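Local coordinates for protein peptide amidase (Stenotrophomonas maltophilia, PDB 1M22) that probably hydrolyses amide bonds, as a peptide amidase of the amidase signature family that works through a serine nucleophile, at residues 328-333 with 346-351; 352-355 with 361-364; 287-292 with 457-462. All blocks are in the same frame, centred on the assembly; numbering follows the deposited sequence.

Contact 1 of 3, residues 328-333 with 346-351; sequences YEFKAG and RSLADL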
loop_
_atom_site.group_PDB
_atom_site.type_symbol
_atom_site.label_atom_id
_atom_site.label_comp_id
_atom_site.label_asym_id
_atom_site.label_seq_id
_atom_site.Cartn_x
_atom_site.Cartn_y
_atom_site.Cartn_z
ATOM N N TYR A 328 -19.568 -1.034 10.209
ATOM C CA TYR A 328 -19.892 -2.289 10.872
ATOM C C TYR A 328 -18.688 -3.213 10.998
ATOM O O TYR A 328 -18.431 -3.776 12.062
ATOM C CB TYR A 328 -20.997 -3.034 10.114
ATOM C CG TYR A 328 -22.399 -2.537 10.384
ATOM C CD1 TYR A 328 -22.862 -1.349 9.823
ATOM C CD2 TYR A 328 -23.272 -3.272 11.187
ATOM C CE1 TYR A 328 -24.166 -0.903 10.050
ATOM C CE2 TYR A 328 -24.575 -2.836 11.422
ATOM C CZ TYR A 328 -25.013 -1.654 10.850
ATOM O OH TYR A 328 -26.304 -1.223 11.066
ATOM N N GLU A 329 -17.947 -3.371 9.908
ATOM C CA GLU A 329 -16.798 -4.258 9.928
ATOM C C GLU A 329 -15.655 -3.733 10.787
ATOM O O GLU A 329 -14.906 -4.517 11.367
ATOM C CB GLU A 329 -16.338 -4.539 8.494
ATOM C CG GLU A 329 -17.392 -5.306 7.695
ATOM C CD GLU A 329 -16.931 -5.724 6.315
ATOM O OE1 GLU A 329 -15.734 -5.543 5.995
ATOM O OE2 GLU A 329 -17.771 -6.243 5.547
ATOM N N PHE A 330 -15.523 -2.414 10.887
ATOM C CA PHE A 330 -14.461 -1.837 11.705
ATOM C C PHE A 330 -14.672 -2.186 13.178
ATOM O O PHE A 330 -13.744 -2.621 13.855
ATOM C CB PHE A 330 -14.410 -0.314 11.535
ATOM C CG PHE A 330 -13.403 0.365 12.429
ATOM C CD1 PHE A 330 -12.035 0.169 12.247
ATOM C CD2 PHE A 330 -13.827 1.190 13.466
ATOM C CE1 PHE A 330 -11.106 0.783 13.087
ATOM C CE2 PHE A 330 -12.911 1.809 14.312
ATOM C CZ PHE A 330 -11.547 1.607 14.124
ATOM N N LYS A 331 -15.890 -2.006 13.681
ATOM C CA LYS A 331 -16.132 -2.332 15.080
ATOM C C LYS A 331 -15.904 -3.819 15.332
ATOM O O LYS A 331 -15.183 -4.198 16.255
ATOM C CB LYS A 331 -17.554 -1.964 15.506
ATOM C CG LYS A 331 -17.809 -2.275 16.975
ATOM C CD LYS A 331 -19.231 -1.952 17.398
ATOM C CE LYS A 331 -19.414 -2.208 18.884
ATOM N NZ LYS A 331 -20.789 -1.855 19.337
ATOM N N ALA A 332 -16.515 -4.659 14.507
ATOM C CA ALA A 332 -16.379 -6.100 14.664
ATOM C C ALA A 332 -14.929 -6.558 14.544
ATOM O O ALA A 332 -14.430 -7.300 15.391
ATOM C CB ALA A 332 -17.242 -6.821 13.637
ATOM N N GLY A 333 -14.253 -6.105 13.490
ATOM C CA GLY A 333 -12.872 -6.495 13.269
ATOM C C GLY A 333 -11.886 -5.982 14.300
ATOM O O GLY A 333 -11.013 -6.727 14.755
ATOM N N ARG A 346 -9.726 -3.239 25.043
ATOM C CA ARG A 346 -10.585 -4.398 24.828
ATOM C C ARG A 346 -11.792 -4.106 23.946
ATOM O O ARG A 346 -12.435 -5.025 23.441
ATOM C CB ARG A 346 -11.061 -4.942 26.178
ATOM C CG ARG A 346 -9.931 -5.346 27.116
ATOM C CD ARG A 346 -10.430 -5.553 28.540
ATOM N NE ARG A 346 -11.428 -6.613 28.643
ATOM C CZ ARG A 346 -11.197 -7.893 28.366
ATOM N NH1 ARG A 346 -9.993 -8.282 27.964
ATOM N NH2 ARG A 346 -12.169 -8.786 28.494
ATOM N N SER A 347 -12.100 -2.828 23.756
ATOM C CA SER A 347 -13.252 -2.460 22.946
ATOM C C SER A 347 -13.053 -1.125 22.256
ATOM O O SER A 347 -12.136 -0.370 22.579
ATOM C CB SER A 347 -14.499 -2.372 23.823
ATOM O OG SER A 347 -14.383 -1.291 24.731
ATOM N N LEU A 348 -13.930 -0.843 21.301
ATOM C CA LEU A 348 -13.878 0.415 20.583
ATOM C C LEU A 348 -14.231 1.518 21.581
ATOM O O LEU A 348 -13.704 2.625 21.510
ATOM C CB LEU A 348 -14.862 0.390 19.414
ATOM C CG LEU A 348 -14.954 1.626 18.520
ATOM C CD1 LEU A 348 -13.567 2.137 18.160
ATOM C CD2 LEU A 348 -15.737 1.265 17.267
ATOM N N ALA A 349 -15.114 1.201 22.526
ATOM C CA ALA A 349 -15.504 2.167 23.548
ATOM C C ALA A 349 -14.283 2.578 24.373
ATOM O O ALA A 349 -14.145 3.745 24.744
ATOM C CB ALA A 349 -16.579 1.569 24.456
ATOM N N ASP A 350 -13.396 1.624 24.660
ATOM C CA ASP A 350 -12.185 1.922 25.427
ATOM C C ASP A 350 -11.297 2.893 24.660
ATOM O O ASP A 350 -10.684 3.780 25.248
ATOM C CB ASP A 350 -11.367 0.656 25.711
ATOM C CG ASP A 350 -12.088 -0.328 26.605
ATOM O OD1 ASP A 350 -12.849 0.110 27.491
ATOM O OD2 ASP A 350 -11.872 -1.547 26.430
ATOM N N LEU A 351 -11.217 2.711 23.344
ATOM C CA LEU A 351 -10.396 3.586 22.512
ATOM C C LEU A 351 -10.971 4.999 22.499
ATOM O O LEU A 351 -10.238 5.980 22.636
ATOM C CB LEU A 351 -10.313 3.040 21.082
ATOM C CG LEU A 351 -9.605 3.927 20.052
ATOM C CD1 LEU A 351 -8.183 4.222 20.503
ATOM C CD2 LEU A 351 -9.610 3.231 18.697
#
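Leu-348 reaches across to helix 319-340 and sets its two methyl groups against Phe-330 and Lys-331, two consecutive residues of that helix. Its CG stands anti to the backbone N (chi1 -180°), which carries the fork of the side chain away from its own helix. The two branches share the work. CD1 lies 3.9 Å from CE2 of Phe-330. It approaches the ring obliquely, and the two side chains run at about a right angle to each other. CD2 also comes close to this ring atom. It then turns to the aliphatic root of Lys-331, where CB of Lys-331 is 4.1 Å from CD2 of Leu-348. CG of Lys-331 lies as close, so the methyl rests alongside the first part of the chain. Beyond CG the lysine is fully extended, and its ammonium group is carried past the leucine to the carbonyl O of Asp-375.

Polar bonds at the start of helix 348-357 come from its own N-cap region and from helix 319-340. Ser-347 is the N-cap: its OG accepts from Asp-350 N at 3.1 Å. Asp-350 OD2 accepts from Arg-346 N at 3.1 Å with its anti lone pair, the one facing away from the other carboxylate oxygen. Leu-348 N donates a hydrogen bond to Glu-335 OE2. Phe-330 also meets the ring of Phe-136 and touches Leu-371 and Ala-374 of helix 369-375.

Between the two segments the contact itself is apolar. It joins the helices through van der Waals contact, while the lysine charge is directed to a carbonyl outside the pair.

Contact 2 of 3, residues 352-355 with 361-364; sequences IAFN and QELG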
loop_
_atom_site.group_PDB
_atom_site.type_symbol
_atom_site.label_atom_id
_atom_site.label_comp_id
_atom_site.label_asym_id
_atom_site.label_seq_id
_atom_site.Cartn_x
_atom_site.Cartn_y
_atom_site.Cartn_z
ATOM N N ILE A 352 -12.287 5.094 22.330
ATOM C CA ILE A 352 -12.960 6.386 22.315
ATOM C C ILE A 352 -12.722 7.104 23.644
ATOM O O ILE A 352 -12.450 8.305 23.670
ATOM C CB ILE A 352 -14.474 6.205 22.075
ATOM C CG1 ILE A 352 -14.702 5.706 20.643
ATOM C CG2 ILE A 352 -15.211 7.520 22.317
ATOM C CD1 ILE A 352 -16.123 5.273 20.346
ATOM N N ALA A 353 -12.803 6.356 24.740
ATOM C CA ALA A 353 -12.586 6.923 26.066
ATOM C C ALA A 353 -11.135 7.364 26.227
ATOM O O ALA A 353 -10.856 8.406 26.823
ATOM C CB ALA A 353 -12.947 5.900 27.138
ATOM N N PHE A 354 -10.207 6.576 25.687
ATOM C CA PHE A 354 -8.792 6.911 25.783
ATOM C C PHE A 354 -8.490 8.233 25.090
ATOM O O PHE A 354 -7.808 9.092 25.651
ATOM C CB PHE A 354 -7.925 5.801 25.172
ATOM C CG PHE A 354 -6.457 6.140 25.115
ATOM C CD1 PHE A 354 -5.945 6.929 24.085
ATOM C CD2 PHE A 354 -5.588 5.695 26.107
ATOM C CE1 PHE A 354 -4.594 7.270 24.047
ATOM C CE2 PHE A 354 -4.237 6.030 26.078
ATOM C CZ PHE A 354 -3.738 6.820 25.045
ATOM N N ASN A 355 -8.991 8.399 23.871
ATOM C CA ASN A 355 -8.739 9.631 23.137
ATOM C C ASN A 355 -9.320 10.842 23.856
ATOM O O ASN A 355 -8.735 11.922 23.827
ATOM C CB ASN A 355 -9.303 9.542 21.714
ATOM C CG ASN A 355 -8.546 8.551 20.851
ATOM O OD1 ASN A 355 -7.344 8.352 21.028
ATOM N ND2 ASN A 355 -9.244 7.939 19.904
ATOM N N GLN A 361 -3.425 15.426 23.168
ATOM C CA GLN A 361 -2.483 14.788 22.254
ATOM C C GLN A 361 -3.143 14.077 21.076
ATOM O O GLN A 361 -2.542 13.951 20.008
ATOM C CB GLN A 361 -1.615 13.769 23.003
ATOM C CG GLN A 361 -0.744 14.338 24.115
ATOM C CD GLN A 361 -1.548 14.816 25.308
ATOM O OE1 GLN A 361 -2.417 14.102 25.812
ATOM N NE2 GLN A 361 -1.256 16.026 25.773
ATOM N N GLU A 362 -4.377 13.621 21.266
ATOM C CA GLU A 362 -5.080 12.878 20.221
ATOM C C GLU A 362 -6.142 13.611 19.407
ATOM O O GLU A 362 -6.292 13.352 18.213
ATOM C CB GLU A 362 -5.727 11.631 20.831
ATOM C CG GLU A 362 -4.753 10.544 21.262
ATOM C CD GLU A 362 -4.148 9.794 20.088
ATOM O OE1 GLU A 362 -4.474 10.136 18.929
ATOM O OE2 GLU A 362 -3.350 8.864 20.332
ATOM N N LEU A 363 -6.879 14.517 20.039
ATOM C CA LEU A 363 -7.959 15.216 19.350
ATOM C C LEU A 363 -7.741 16.710 19.130
ATOM O O LEU A 363 -8.700 17.478 19.094
ATOM C CB LEU A 363 -9.264 14.993 20.122
ATOM C CG LEU A 363 -9.573 13.533 20.475
ATOM C CD1 LEU A 363 -10.815 13.469 21.346
ATOM C CD2 LEU A 363 -9.761 12.714 19.204
ATOM N N GLY A 364 -6.488 17.114 18.959
ATOM C CA GLY A 364 -6.187 18.519 18.753
ATOM C C GLY A 364 -6.348 19.024 17.329
ATOM O O GLY A 364 -6.658 20.197 17.121
#
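Asn-355 and Glu-362 both turn CG beside their backbone N, with chi1 about -70° in both, and Glu-362 bends again at chi2 (-73°). The glutamate chain therefore folds past the amide of Asn-355. OD1 of Asn-355 lies 3.4 Å from CG of Glu-362 and 3.6 Å from its CD. The amide oxygen thus meets the aliphatic part of the chain and the carboxylate carbon. The amide and carboxylate planes are 49° apart. The polar ends of both side chains bond elsewhere: Asn-355 ND2 bonds to Gln-368, and Glu-362 OE2 accepts from Leu-101 N. OE2 of Glu-362 also sits near the plane of the Phe-354 ring, at its edge, 4.2 Å from CE1 of Phe-354.

Leu-363 packs on the backbone side of Asn-355. Its CD1 is 3.6 Å from the carbonyl O of Asn-355, and its CD2 is 4.1 Å from CB of Asn-355. Glu-132 OE2 lies close to Glu-362 OE1, which could favour a proton on one of the two.

Two consecutive helices, 348-357 and the short 359-362, are joined here by a tight turn, so that Glu-362 and Leu-363 fold back on Asn-355 within the helical layer of the amidase fold.

Contact 3 of 3, residues 287-292 with 457-462; sequences RGMPPL and LPVGLL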
loop_
_atom_site.group_PDB
_atom_site.type_symbol
_atom_site.label_atom_id
_atom_site.label_comp_id
_atom_site.label_asym_id
_atom_site.label_seq_id
_atom_site.Cartn_x
_atom_site.Cartn_y
_atom_site.Cartn_z
ATOM N N ARG A 287 -5.790 19.855 -14.079
ATOM C CA ARG A 287 -4.744 20.762 -14.544
ATOM C C ARG A 287 -3.387 20.088 -14.747
ATOM O O ARG A 287 -2.790 19.571 -13.798
ATOM C CB ARG A 287 -4.588 21.932 -13.565
ATOM C CG ARG A 287 -3.652 23.028 -14.060
ATOM C CD ARG A 287 -3.464 24.121 -13.016
ATOM N NE ARG A 287 -2.750 23.642 -11.834
ATOM C CZ ARG A 287 -1.487 23.224 -11.838
ATOM N NH1 ARG A 287 -0.786 23.226 -12.965
ATOM N NH2 ARG A 287 -0.922 22.806 -10.712
ATOM N N GLY A 288 -2.906 20.104 -15.989
ATOM C CA GLY A 288 -1.620 19.508 -16.310
ATOM C C GLY A 288 -1.663 18.026 -16.645
ATOM O O GLY A 288 -0.659 17.453 -17.067
ATOM N N MET A 289 -2.826 17.408 -16.476
ATOM C CA MET A 289 -2.976 15.978 -16.737
ATOM C C MET A 289 -3.091 15.546 -18.204
ATOM O O MET A 289 -2.499 14.542 -18.600
ATOM C CB MET A 289 -4.184 15.438 -15.966
ATOM C CG MET A 289 -4.241 13.913 -15.865
ATOM S SD MET A 289 -2.935 13.218 -14.810
ATOM C CE MET A 289 -3.611 13.534 -13.189
ATOM N N PRO A 290 -3.844 16.292 -19.033
ATOM C CA PRO A 290 -3.985 15.901 -20.440
ATOM C C PRO A 290 -2.727 15.412 -21.163
ATOM O O PRO A 290 -2.737 14.347 -21.777
ATOM C CB PRO A 290 -4.587 17.149 -21.081
ATOM C CG PRO A 290 -5.475 17.657 -19.998
ATOM C CD PRO A 290 -4.591 17.536 -18.765
ATOM N N PRO A 291 -1.625 16.176 -21.102
ATOM C CA PRO A 291 -0.399 15.748 -21.785
ATOM C C PRO A 291 0.154 14.423 -21.268
ATOM O O PRO A 291 0.648 13.597 -22.040
ATOM C CB PRO A 291 0.567 16.903 -21.525
ATOM C CG PRO A 291 -0.343 18.083 -21.333
ATOM C CD PRO A 291 -1.447 17.504 -20.492
ATOM N N LEU A 292 0.073 14.228 -19.957
ATOM C CA LEU A 292 0.587 13.010 -19.348
ATOM C C LEU A 292 -0.222 11.775 -19.704
ATOM O O LEU A 292 0.340 10.762 -20.117
ATOM C CB LEU A 292 0.639 13.159 -17.827
ATOM C CG LEU A 292 1.619 14.204 -17.291
ATOM C CD1 LEU A 292 1.522 14.258 -15.778
ATOM C CD2 LEU A 292 3.036 13.857 -17.731
ATOM N N LEU A 457 5.590 17.512 -8.999
ATOM C CA LEU A 457 4.922 16.555 -8.119
ATOM C C LEU A 457 4.496 15.323 -8.922
ATOM O O LEU A 457 3.882 15.443 -9.981
ATOM C CB LEU A 457 3.714 17.223 -7.460
ATOM C CG LEU A 457 4.057 18.455 -6.606
ATOM C CD1 LEU A 457 2.779 19.107 -6.106
ATOM C CD2 LEU A 457 4.945 18.047 -5.436
ATOM N N PRO A 458 4.814 14.119 -8.420
ATOM C CA PRO A 458 4.468 12.871 -9.109
ATOM C C PRO A 458 3.002 12.596 -9.400
ATOM O O PRO A 458 2.116 12.930 -8.615
ATOM C CB PRO A 458 5.047 11.796 -8.195
ATOM C CG PRO A 458 6.192 12.476 -7.531
ATOM C CD PRO A 458 5.622 13.839 -7.219
ATOM N N VAL A 459 2.785 11.945 -10.538
ATOM C CA VAL A 459 1.467 11.516 -10.992
ATOM C C VAL A 459 1.639 10.061 -11.428
ATOM O O VAL A 459 2.668 9.696 -12.002
ATOM C CB VAL A 459 0.968 12.345 -12.196
ATOM C CG1 VAL A 459 -0.338 11.771 -12.720
ATOM C CG2 VAL A 459 0.774 13.794 -11.782
ATOM N N GLY A 460 0.641 9.233 -11.144
ATOM C CA GLY A 460 0.730 7.833 -11.515
ATOM C C GLY A 460 -0.353 7.349 -12.456
ATOM O O GLY A 460 -1.405 7.979 -12.602
ATOM N N LEU A 461 -0.066 6.233 -13.116
ATOM C CA LEU A 461 -1.001 5.587 -14.030
ATOM C C LEU A 461 -1.529 4.349 -13.305
ATOM O O LEU A 461 -0.757 3.463 -12.902
ATOM C CB LEU A 461 -0.294 5.169 -15.322
ATOM C CG LEU A 461 -1.172 4.460 -16.357
ATOM C CD1 LEU A 461 -2.251 5.410 -16.858
ATOM C CD2 LEU A 461 -0.303 3.980 -17.507
ATOM N N LEU A 462 -2.844 4.299 -13.135
ATOM C CA LEU A 462 -3.500 3.199 -12.440
ATOM C C LEU A 462 -3.979 2.103 -13.378
ATOM O O LEU A 462 -4.543 2.385 -14.436
ATOM C CB LEU A 462 -4.704 3.734 -11.667
ATOM C CG LEU A 462 -5.540 2.721 -10.886
ATOM C CD1 LEU A 462 -4.795 2.301 -9.636
ATOM C CD2 LEU A 462 -6.879 3.344 -10.520
#
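Met-289 and Leu-292, near the beginning of helix 289-302, both close on Val-459 of strand 457-464. The methionine can be followed outward. CB leaves the backbone with CG anti to N (chi1 -165°). CB and CG make no close approach to the strand. The chain then bends at chi2 (69°) and again at chi3 (79°), which hooks its end over the valine. The sulfur is the first atom to arrive: SD of Met-289 is 3.6 Å from CG1 of Val-459. The terminal CE of Met-289 follows at 3.7 Å from the same CG1. Thus one valine methyl receives both atoms of the thioether end.

The other valine methyl faces a different residue. CD1 of Leu-292 lies 4.1 Å from CG2 of Val-459, and CB of Val-459 is as near to that CD1. Both side chains meet Val-459 at a slant. The two methyls of the valine diverge, CG1 toward Met-289 and CG2 toward Leu-292.

All the touching groups are apolar, and both Met-289 and Val-459 are buried. At the loop before the helix, Arg-287 forms a salt bridge with Asp-455, between strands 446-454 and 457-464.

Strand 457-464 is an inner strand of the eleven-stranded mixed sheet. It lies between antiparallel neighbours 446-454 and 412-416. Leu-292 also touches Met-451 and Ile-454 of strand 446-454, and Val-459 touches Ile-454 too. Helix 289-302 therefore packs its first turn against two adjoining strands of the sheet.

Overall arrangement
Contacts 1 and 2 follow one another along the chain and share helix 348-357. Its start meets helix 319-340 in contact 1, and its later part meets 361-364 in contact 2. Their centres are about 15 Å apart. Helix 369-375 is a common neighbour, since Leu-371 touches Phe-330, Leu-351, Ile-352 and Asn-355. Contact 3 lies about 38 Å from each of them, centre to centre, and across the chain's centre from contact 1. The sequence stretch between its two segments contains both other contacts. In contact 1, the Phe-330 side chain is about 11 Å from that of catalytic Ser-165 and about 12 Å from that of Lys-86. The Lys-331 side chain is about 11 Å from a bound EPE buffer molecule.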